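Short-chain type dehydrogenase/reductase (Mycobacterium ulcerans, PDB 3SVT) probably catalyses NAD(P)-dependent oxidation or reduction as a member of the short-chain dehydrogenase/reductase family, its substrate not being shown by the structure. Local coordinates at the interface of chains A and B and the interface of chains A and C. Numbering follows the deposited sequence. Chains: chain A/B/C, Short-chain type dehydrogenase/reductase.

Contact 1 and contact 2 are two different two-fold interfaces of chain A, one with chain B and one with chain C, their C-alpha centres about 32 Å apart. They have no residue in common. Contact 1 uses helices 113-140 and 163-182 with the 3-10 turn 183-185 against the 3-10 helix 108-110 and the C-terminal stretch 277-280 of B; contact 2 sets loop residues 221-225, the start of helix 227-238, strand 249-252 and the glycine turn after it against the 243-248 segment of C. Each patch has a twin, so two such axes can build the four-chain deposited assembly, in keeping with the tetramers common among short-chain dehydrogenases.

Contact 1: the interface of chains A and B. Residues chain A 135-136, 139, 181-182, 184-185; chain B 108-109, 277-280.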
loop_
_atom_site.group_PDB
_atom_site.type_symbol
_atom_site.label_atom_id
_atom_site.label_comp_id
_atom_site.label_asym_id
_atom_site.label_seq_id
_atom_site.Cartn_x
_atom_site.Cartn_y
_atom_site.Cartn_z
ATOM N N ALA A 135 1.733 -8.568 25.463
ATOM C CA ALA A 135 3.108 -8.826 24.950
ATOM C C ALA A 135 4.103 -9.179 26.069
ATOM O O ALA A 135 4.928 -10.080 25.910
ATOM C CB ALA A 135 3.618 -7.628 24.123
ATOM N N ARG A 136 4.024 -8.515 27.218
ATOM C CA ARG A 136 4.957 -8.826 28.298
ATOM C C ARG A 136 4.934 -10.313 28.670
ATOM O O ARG A 136 5.981 -10.931 28.839
ATOM C CB ARG A 136 4.691 -8.001 29.546
ATOM C CG ARG A 136 5.134 -6.569 29.439
ATOM C CD ARG A 136 4.614 -5.800 30.643
ATOM N NE ARG A 136 5.118 -4.440 30.673
ATOM C CZ ARG A 136 5.023 -3.629 31.721
ATOM N NH1 ARG A 136 4.464 -4.051 32.857
ATOM N NH2 ARG A 136 5.521 -2.394 31.645
ATOM N N VAL A 139 5.928 -12.744 25.690
ATOM C CA VAL A 139 7.377 -12.821 25.640
ATOM C C VAL A 139 7.967 -13.751 26.709
ATOM O O VAL A 139 8.781 -14.620 26.395
ATOM C CB VAL A 139 8.017 -11.417 25.745
ATOM C CG1 VAL A 139 9.509 -11.533 25.924
ATOM C CG2 VAL A 139 7.699 -10.578 24.484
ATOM N N GLU A 181 9.132 -5.409 16.476
ATOM C CA GLU A 181 9.791 -5.456 17.766
ATOM C C GLU A 181 9.823 -6.819 18.431
ATOM O O GLU A 181 10.785 -7.116 19.133
ATOM C CB GLU A 181 9.165 -4.449 18.765
ATOM C CG GLU A 181 9.523 -3.011 18.499
ATOM C CD GLU A 181 8.979 -2.030 19.536
ATOM O OE1 GLU A 181 8.774 -2.424 20.711
ATOM O OE2 GLU A 181 8.785 -0.843 19.181
ATOM N N LEU A 182 8.738 -7.597 18.294
ATOM C CA LEU A 182 8.517 -8.762 19.122
ATOM C C LEU A 182 8.818 -10.113 18.431
ATOM O O LEU A 182 8.773 -11.151 19.094
ATOM C CB LEU A 182 7.069 -8.765 19.685
ATOM C CG LEU A 182 6.596 -7.574 20.545
ATOM C CD1 LEU A 182 5.098 -7.699 20.910
ATOM C CD2 LEU A 182 7.455 -7.459 21.808
ATOM N N ALA A 184 11.563 -11.478 17.439
ATOM C CA ALA A 184 12.706 -12.109 18.062
ATOM C C ALA A 184 12.324 -12.942 19.300
ATOM O O ALA A 184 13.114 -13.797 19.732
ATOM C CB ALA A 184 13.755 -11.035 18.448
ATOM N N SER A 185 11.178 -12.626 19.910
ATOM C CA SER A 185 10.634 -13.351 21.072
ATOM C C SER A 185 9.485 -14.293 20.662
ATOM O O SER A 185 8.728 -14.798 21.524
ATOM C CB SER A 185 10.115 -12.370 22.131
ATOM O OG SER A 185 11.139 -11.500 22.640
ATOM N N ILE B 108 7.780 -1.328 23.038
ATOM C CA ILE B 108 6.332 -1.300 23.226
ATOM C C ILE B 108 5.922 -1.836 24.593
ATOM O O ILE B 108 4.990 -1.334 25.205
ATOM C CB ILE B 108 5.596 -2.042 22.106
ATOM C CG1 ILE B 108 4.101 -1.763 22.200
ATOM C CG2 ILE B 108 5.868 -3.542 22.143
ATOM C CD1 ILE B 108 3.743 -0.300 21.846
ATOM N N THR B 109 6.665 -2.814 25.108
ATOM C CA THR B 109 6.374 -3.365 26.447
ATOM C C THR B 109 6.698 -2.430 27.614
ATOM O O THR B 109 6.277 -2.677 28.748
ATOM C CB THR B 109 7.077 -4.708 26.644
ATOM O OG1 THR B 109 8.465 -4.577 26.311
ATOM C CG2 THR B 109 6.436 -5.759 25.754
ATOM N N LEU B 277 14.615 -4.972 24.459
ATOM C CA LEU B 277 14.285 -4.480 23.112
ATOM C C LEU B 277 13.485 -5.475 22.265
ATOM O O LEU B 277 12.968 -5.115 21.218
ATOM C CB LEU B 277 15.558 -4.075 22.358
ATOM C CG LEU B 277 16.377 -2.915 22.935
ATOM C CD1 LEU B 277 17.606 -2.655 22.044
ATOM C CD2 LEU B 277 15.548 -1.652 23.118
ATOM N N ARG B 278 13.392 -6.722 22.722
ATOM C CA ARG B 278 12.505 -7.715 22.115
ATOM C C ARG B 278 11.343 -8.029 23.049
ATOM O O ARG B 278 10.668 -9.037 22.888
ATOM C CB ARG B 278 13.288 -8.979 21.734
ATOM C CG ARG B 278 13.720 -9.806 22.887
ATOM C CD ARG B 278 14.454 -11.057 22.432
ATOM N NE ARG B 278 15.117 -11.614 23.586
ATOM C CZ ARG B 278 14.520 -12.299 24.558
ATOM N NH1 ARG B 278 13.215 -12.581 24.525
ATOM N NH2 ARG B 278 15.259 -12.730 25.572
ATOM N N GLY B 279 11.110 -7.153 24.034
ATOM C CA GLY B 279 9.891 -7.202 24.851
ATOM C C GLY B 279 10.007 -7.860 26.236
ATOM O O GLY B 279 9.011 -7.980 26.939
ATOM N N LEU B 280 11.196 -8.280 26.653
ATOM C CA LEU B 280 11.326 -8.915 27.973
ATOM C C LEU B 280 11.252 -7.859 29.067
ATOM O O LEU B 280 11.986 -6.858 29.020
ATOM C CB LEU B 280 12.632 -9.721 28.105
ATOM C CG LEU B 280 12.754 -10.596 29.353
ATOM C CD1 LEU B 280 11.565 -11.585 29.474
ATOM C CD2 LEU B 280 14.112 -11.344 29.417
HETATM O O HOH W 1 8.240 -9.574 29.080
HETATM O O HOH W 2 13.326 -6.582 18.762
#
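B:Arg278 starts from the crowded position between its backbone N and carbonyl carbon (chi1 72°) and then runs extended to NE, so the chain passes alongside A:Ala184 and A:Ser185 before its guanidinium turns back. A:Ser185 sets OG anti to its own carbonyl carbon (chi1 -61°), and that hydroxyl serves both ends of the arginine. It donates to the backbone O of B:Arg278 from above the carbonyl plane, OG to O 2.5 Å, and accepts from NH1, which lies 3.0 Å from OG with the hydroxyl in the guanidinium plane. Alongside, CB of A:Ala184 meets CB of B:Arg278 at 3.9 Å.

A:Arg136 is extended from CG to NE and crosses B:Thr109 obliquely. It grips one backbone oxygen side-on: NE is 2.9 Å and NH2 3.0 Å from O of B:Thr109, which sits in the guanidinium plane, a pairing that should hold the group's rotation. A:Glu181, extended beyond CG, crosses B:Ile108 at about a right angle; its OE1 takes the backbone N of B:Ile108 on the syn lone pair at 2.8 Å, nearly straight (173° at H). Among these polar grips, A:Val139 turns both methyls to the backbone of B:Gly279, and CD2 of A:Leu182 lies 3.9 Å from CA of the same glycine. Water 1 joins O of A:Arg136 to O of B:Gly279, and water 2 joins the carbonyls of A:Glu181 and B:Leu277. The patch thus fastens the C-terminal tail and the 108-110 turn of one subunit onto helices 113-140 and 163-182 and the 3-10 turn 183-185 of its neighbour, and probably helps hold the tetramer together.

Contact 2: the interface of chains A and C. Residues chain A 196-197, 221, 223-225, 229, 251-255; chain C 188, 243-246, 248.
C:Phe244 hides 152 Å² against chain A, far more than any neighbour, and its ring is sandwiched between two glycine backbones in a subunit interface that probably belongs to the tetramer. With CG anti to the backbone N (chi1 -156°), the ring slides in between the segments 223-225 and 253-254 of chain A. CA of A:Gly225 covers one face toward the rim, 3.7 Å from the ring centroid, a CH-pi contact. The opposite face has the backbone N of A:Gly254 above its centre. That same N donates to the carbonyl O of C:Phe244 at 3.0 Å, in the carbonyl plane, so one amide both covers the ring and ties down its main chain.

A:Leu221 buries 54 Å² and reaches across mainly with its CD1 methyl, which lies 3.2 Å from the backbone O of C:Ser243 and beside CA of C:Phe244, while the side chain as a whole points tip to tip at C:Thr246, CG toward its CG2 methyl.

A:Arg223, with 41 Å² buried, crosses the phenylalanine obliquely, its guanidinium tilted 28° from the ring and CD1 of C:Phe244 against one face, offset toward the rim. A:Asp229 fixes that group end-on: NH1 lies 2.9 Å from OD2 on its syn lone pair in a salt bridge, and NH2 meets OD1 from above the carboxylate plane. The neighbouring carboxylate probably offsets the arginine's charge beside the ring. NH1 also donates to O of A:Gln224, while NH2 reaches across to hydrogen-bond OG of C:Ser243 at 3.1 Å.

Farther along, water 3 connects OD1 of A:Asp253 with N and O of C:Thr246. Beside it, A:Asn251 N donates to the side-chain amide oxygen OE1 of C:Gln248 at 3.1 Å, approaching from above the amide's carbonyl plane, 68° out of it.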
loop_
_atom_site.group_PDB
_atom_site.type_symbol
_atom_site.label_atom_id
_atom_site.label_comp_id
_atom_site.label_asym_id
_atom_site.label_seq_id
_atom_site.Cartn_x
_atom_site.Cartn_y
_atom_site.Cartn_z
ATOM N N LEU A 196 -18.265 -5.394 5.985
ATOM C CA LEU A 196 -19.593 -5.344 6.609
ATOM C C LEU A 196 -19.914 -6.731 7.132
ATOM O O LEU A 196 -20.042 -7.667 6.349
ATOM C CB LEU A 196 -20.677 -4.934 5.606
ATOM C CG LEU A 196 -22.121 -4.912 6.138
ATOM C CD1 LEU A 196 -22.292 -3.927 7.330
ATOM C CD2 LEU A 196 -23.109 -4.590 5.003
ATOM N N ILE A 197 -20.027 -6.849 8.452
ATOM C CA ILE A 197 -20.313 -8.117 9.106
ATOM C C ILE A 197 -21.704 -8.040 9.767
ATOM O O ILE A 197 -22.038 -7.061 10.443
ATOM C CB ILE A 197 -19.244 -8.482 10.166
ATOM C CG1 ILE A 197 -17.832 -8.495 9.561
ATOM C CG2 ILE A 197 -19.515 -9.855 10.770
ATOM C CD1 ILE A 197 -17.658 -9.448 8.380
ATOM N N LEU A 221 -18.009 -10.275 -3.736
ATOM C CA LEU A 221 -18.763 -11.483 -3.341
ATOM C C LEU A 221 -20.242 -11.170 -3.030
ATOM O O LEU A 221 -20.525 -10.244 -2.311
ATOM C CB LEU A 221 -18.078 -12.182 -2.164
ATOM C CG LEU A 221 -16.824 -13.008 -2.450
ATOM C CD1 LEU A 221 -16.373 -13.712 -1.176
ATOM C CD2 LEU A 221 -17.025 -14.004 -3.595
ATOM N N ARG A 223 -22.604 -11.536 -0.971
ATOM C CA ARG A 223 -23.199 -11.704 0.331
ATOM C C ARG A 223 -22.537 -10.804 1.355
ATOM O O ARG A 223 -21.442 -10.271 1.162
ATOM C CB ARG A 223 -23.137 -13.159 0.796
ATOM C CG ARG A 223 -21.773 -13.638 1.334
ATOM C CD ARG A 223 -21.952 -14.998 2.006
ATOM N NE ARG A 223 -20.715 -15.694 2.301
ATOM C CZ ARG A 223 -19.977 -15.511 3.398
ATOM N NH1 ARG A 223 -20.326 -14.614 4.331
ATOM N NH2 ARG A 223 -18.889 -16.239 3.569
ATOM N N GLN A 224 -23.250 -10.646 2.450
ATOM C CA GLN A 224 -22.758 -9.947 3.599
ATOM C C GLN A 224 -21.807 -10.871 4.345
ATOM O O GLN A 224 -21.940 -12.104 4.272
ATOM C CB GLN A 224 -23.950 -9.673 4.504
ATOM C CG GLN A 224 -23.908 -8.368 5.175
ATOM C CD GLN A 224 -25.118 -8.200 6.050
ATOM O OE1 GLN A 224 -25.056 -8.441 7.263
ATOM N NE2 GLN A 224 -26.235 -7.817 5.442
ATOM N N GLY A 225 -20.919 -10.271 5.127
ATOM C CA GLY A 225 -20.045 -11.027 6.003
ATOM C C GLY A 225 -20.769 -11.558 7.234
ATOM O O GLY A 225 -21.776 -10.987 7.648
ATOM N N ASP A 229 -16.840 -15.770 9.677
ATOM C CA ASP A 229 -15.806 -15.458 8.688
ATOM C C ASP A 229 -14.582 -14.828 9.370
ATOM O O ASP A 229 -13.433 -15.205 9.107
ATOM C CB ASP A 229 -16.338 -14.492 7.606
ATOM C CG ASP A 229 -17.512 -15.061 6.812
ATOM O OD1 ASP A 229 -17.483 -16.273 6.473
ATOM O OD2 ASP A 229 -18.459 -14.281 6.496
ATOM N N ASN A 251 -7.748 -8.313 5.026
ATOM C CA ASN A 251 -9.163 -7.956 5.026
ATOM C C ASN A 251 -9.962 -9.223 4.916
ATOM O O ASN A 251 -9.566 -10.148 4.195
ATOM C CB ASN A 251 -9.559 -7.050 3.850
ATOM C CG ASN A 251 -9.173 -5.589 4.039
ATOM O OD1 ASN A 251 -8.052 -5.281 4.447
ATOM N ND2 ASN A 251 -10.117 -4.676 3.722
ATOM N N VAL A 252 -11.106 -9.239 5.587
ATOM C CA VAL A 252 -12.126 -10.273 5.457
ATOM C C VAL A 252 -13.416 -9.527 5.150
ATOM O O VAL A 252 -14.155 -9.158 6.057
ATOM C CB VAL A 252 -12.227 -11.115 6.774
ATOM C CG1 VAL A 252 -13.343 -12.163 6.692
ATOM C CG2 VAL A 252 -10.887 -11.776 7.085
ATOM N N ASP A 253 -13.645 -9.267 3.865
ATOM C CA ASP A 253 -14.580 -8.244 3.404
ATOM C C ASP A 253 -15.285 -8.506 2.081
ATOM O O ASP A 253 -15.874 -7.584 1.525
ATOM C CB ASP A 253 -13.869 -6.885 3.292
ATOM C CG ASP A 253 -12.808 -6.814 2.175
ATOM O OD1 ASP A 253 -12.480 -7.829 1.505
ATOM O OD2 ASP A 253 -12.252 -5.690 2.003
ATOM N N GLY A 254 -15.236 -9.743 1.580
ATOM C CA GLY A 254 -15.860 -10.098 0.304
ATOM C C GLY A 254 -15.234 -9.388 -0.891
ATOM O O GLY A 254 -15.809 -9.368 -1.967
ATOM N N GLY A 255 -14.041 -8.830 -0.694
ATOM C CA GLY A 255 -13.336 -8.046 -1.723
ATOM C C GLY A 255 -13.698 -6.562 -1.837
ATOM O O GLY A 255 -13.372 -5.929 -2.848
ATOM N N ARG C 188 -13.195 -16.865 -5.701
ATOM C CA ARG C 188 -12.280 -16.047 -4.914
ATOM C C ARG C 188 -10.882 -16.151 -5.511
ATOM O O ARG C 188 -10.477 -17.207 -5.995
ATOM C CB ARG C 188 -12.289 -16.507 -3.454
ATOM C CG ARG C 188 -13.728 -16.623 -2.917
ATOM C CD ARG C 188 -13.796 -16.998 -1.474
ATOM N NE ARG C 188 -13.476 -18.403 -1.194
ATOM C CZ ARG C 188 -12.315 -18.848 -0.725
ATOM N NH1 ARG C 188 -11.270 -18.013 -0.526
ATOM N NH2 ARG C 188 -12.187 -20.157 -0.456
ATOM N N SER C 243 -14.094 -18.332 2.957
ATOM C CA SER C 243 -15.110 -18.096 1.911
ATOM C C SER C 243 -15.535 -16.620 1.733
ATOM O O SER C 243 -16.237 -16.271 0.768
ATOM C CB SER C 243 -16.346 -18.966 2.178
ATOM O OG SER C 243 -16.951 -18.613 3.408
ATOM N N PHE C 244 -15.164 -15.764 2.665
ATOM C CA PHE C 244 -15.390 -14.338 2.506
ATOM C C PHE C 244 -14.074 -13.600 2.263
ATOM O O PHE C 244 -14.029 -12.360 2.361
ATOM C CB PHE C 244 -16.078 -13.766 3.753
ATOM C CG PHE C 244 -16.829 -12.522 3.502
ATOM C CD1 PHE C 244 -17.859 -12.501 2.559
ATOM C CD2 PHE C 244 -16.580 -11.375 4.254
ATOM C CE1 PHE C 244 -18.580 -11.349 2.323
ATOM C CE2 PHE C 244 -17.308 -10.233 4.022
ATOM C CZ PHE C 244 -18.301 -10.216 3.051
ATOM N N VAL C 245 -13.022 -14.333 1.906
ATOM C CA VAL C 245 -11.687 -13.709 1.738
ATOM C C VAL C 245 -11.378 -13.736 0.253
ATOM O O VAL C 245 -11.208 -14.803 -0.345
ATOM C CB VAL C 245 -10.595 -14.472 2.539
ATOM C CG1 VAL C 245 -9.177 -13.834 2.339
ATOM C CG2 VAL C 245 -10.959 -14.516 4.028
ATOM N N THR C 246 -11.365 -12.576 -0.361
ATOM C CA THR C 246 -10.935 -12.491 -1.743
ATOM C C THR C 246 -10.243 -11.171 -1.984
ATOM O O THR C 246 -10.478 -10.173 -1.258
ATOM C CB THR C 246 -12.107 -12.658 -2.716
ATOM O OG1 THR C 246 -11.599 -12.909 -4.034
ATOM C CG2 THR C 246 -13.012 -11.388 -2.709
ATOM N N GLN C 248 -7.051 -10.556 -1.654
ATOM C CA GLN C 248 -6.003 -10.288 -0.680
ATOM C C GLN C 248 -4.651 -10.679 -1.213
ATOM O O GLN C 248 -4.559 -11.556 -2.094
ATOM C CB GLN C 248 -6.305 -11.034 0.627
ATOM C CG GLN C 248 -7.645 -10.639 1.258
ATOM C CD GLN C 248 -7.735 -9.140 1.406
ATOM O OE1 GLN C 248 -6.904 -8.535 2.086
ATOM N NE2 GLN C 248 -8.693 -8.521 0.716
HETATM O O HOH W 3 -11.341 -10.300 1.763
HETATM O O HOH W 4 -15.743 -18.189 6.185
#